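Local coordinates for protein translocated intimin receptor Tir (Escherichia coli, PDB 2ZQK) that acts as a receptor in the host-cell membrane for bacterial intimin and triggers actin pedestal formation, this chain being its extracellular intimin-binding domain, at residues A7-T10 with A11-Q15. Numbering follows the deposited sequence.
Sequences ATET and ATRDQ
Glu9 and Arg13, one helical turn apart, run side by side and close a salt bridge in which Glu9 OE2 lies 3.5 Å from Arg13 NH2. The carboxylate oxygen sits at the edge of the guanidinium, in its plane, while the two flat groups are turned 64° against each other. Glu9 is extended, with CG anti to the backbone N (chi1 162°); Arg13 instead folds back through its chi2 and chi3 bonds, which brings NH2 back alongside Glu9, 3.6 Å from Glu9 CG.

On the next flank, Thr8 O takes two donors from one residue. Thr12 N reaches it at 2.9 Å, and Thr12 OG1 at 2.8 Å comes in from the opposite face of the carbonyl plane, well above it. With OG1 anti to its own carbonyl carbon and beside the backbone N (chi1 -67°), the hydroxyl leans back to the preceding turn, and the bond should help to hold that rotation. Further round, Thr10 CG2 only brushes Asp14 OD2 at 4.0 Å.

Beneath these side chains run the i to i+4 backbone bonds, among them Arg13 N to Glu9 O at 2.7 Å. Outward, Thr8 and Thr12 pack on Ala58 of helix 45-67, Glu9 touches Lys56, and Asp14 meets Asp14 of the second subunit. This is a regular alpha-helix with an i, i+4 ion pair, in the first of two helices that pack together and are linked by the beta-hairpin of the intimin-binding domain.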
loop_
_atom_site.group_PDB
_atom_site.type_symbol
_atom_site.label_atom_id
_atom_site.label_comp_id
_atom_site.label_asym_id
_atom_site.label_seq_id
_atom_site.Cartn_x
_atom_site.Cartn_y
_atom_site.Cartn_z
ATOM N N ALA B 7 -12.888 41.595 -0.340
ATOM C CA ALA B 7 -12.750 40.494 -1.285
ATOM C C ALA B 7 -11.298 40.050 -1.359
ATOM O O ALA B 7 -11.020 38.869 -1.554
ATOM C CB ALA B 7 -13.233 40.915 -2.661
ATOM N N THR B 8 -10.379 40.998 -1.195
ATOM C CA THR B 8 -8.956 40.693 -1.253
ATOM C C THR B 8 -8.540 39.769 -0.135
ATOM O O THR B 8 -7.907 38.745 -0.376
ATOM C CB THR B 8 -8.100 41.956 -1.153
ATOM O OG1 THR B 8 -8.379 42.798 -2.275
ATOM C CG2 THR B 8 -6.605 41.596 -1.130
ATOM N N GLU B 9 -8.884 40.143 1.090
ATOM C CA GLU B 9 -8.542 39.327 2.237
ATOM C C GLU B 9 -9.083 37.899 2.109
ATOM O O GLU B 9 -8.315 36.931 2.157
ATOM C CB GLU B 9 -9.076 39.971 3.510
ATOM C CG GLU B 9 -9.154 39.011 4.675
ATOM C CD GLU B 9 -9.615 39.680 5.939
ATOM O OE1 GLU B 9 -10.555 40.499 5.858
ATOM O OE2 GLU B 9 -9.046 39.381 7.011
ATOM N N THR B 10 -10.400 37.770 1.946
ATOM C CA THR B 10 -11.030 36.460 1.825
ATOM C C THR B 10 -10.416 35.620 0.701
ATOM O O THR B 10 -10.056 34.468 0.921
ATOM C CB THR B 10 -12.559 36.605 1.608
ATOM O OG1 THR B 10 -13.138 37.219 2.765
ATOM C CG2 THR B 10 -13.211 35.245 1.400
ATOM N N ALA B 11 -10.289 36.188 -0.493
ATOM C CA ALA B 11 -9.706 35.452 -1.610
ATOM C C ALA B 11 -8.337 34.958 -1.195
ATOM O O ALA B 11 -8.031 33.775 -1.341
ATOM C CB ALA B 11 -9.581 36.341 -2.834
ATOM N N THR B 12 -7.516 35.873 -0.680
ATOM C CA THR B 12 -6.176 35.534 -0.222
ATOM C C THR B 12 -6.238 34.371 0.768
ATOM O O THR B 12 -5.589 33.337 0.567
ATOM C CB THR B 12 -5.498 36.733 0.458
ATOM O OG1 THR B 12 -5.259 37.757 -0.512
ATOM C CG2 THR B 12 -4.172 36.326 1.072
ATOM N N ARG B 13 -7.020 34.535 1.834
ATOM C CA ARG B 13 -7.168 33.483 2.838
ATOM C C ARG B 13 -7.447 32.119 2.210
ATOM O O ARG B 13 -6.864 31.116 2.620
ATOM C CB ARG B 13 -8.298 33.826 3.792
ATOM C CG ARG B 13 -8.754 32.661 4.651
ATOM C CD ARG B 13 -8.524 32.975 6.108
ATOM N NE ARG B 13 -8.865 34.365 6.384
ATOM C CZ ARG B 13 -10.085 34.874 6.251
ATOM N NH1 ARG B 13 -11.088 34.101 5.854
ATOM N NH2 ARG B 13 -10.293 36.161 6.487
ATOM N N ASP B 14 -8.348 32.085 1.227
ATOM C CA ASP B 14 -8.685 30.835 0.545
ATOM C C ASP B 14 -7.459 30.279 -0.138
ATOM O O ASP B 14 -7.124 29.113 0.019
ATOM C CB ASP B 14 -9.764 31.038 -0.525
ATOM C CG ASP B 14 -11.154 31.254 0.057
ATOM O OD1 ASP B 14 -11.471 30.672 1.122
ATOM O OD2 ASP B 14 -11.939 31.995 -0.577
ATOM N N GLN B 15 -6.792 31.131 -0.898
ATOM C CA GLN B 15 -5.605 30.738 -1.631
ATOM C C GLN B 15 -4.491 30.210 -0.735
ATOM O O GLN B 15 -3.940 29.134 -0.983
ATOM C CB GLN B 15 -5.096 31.918 -2.429
ATOM C CG GLN B 15 -3.890 31.610 -3.255
ATOM C CD GLN B 15 -3.081 32.852 -3.514
ATOM O OE1 GLN B 15 -3.592 33.839 -4.059
ATOM N NE2 GLN B 15 -1.811 32.826 -3.113
#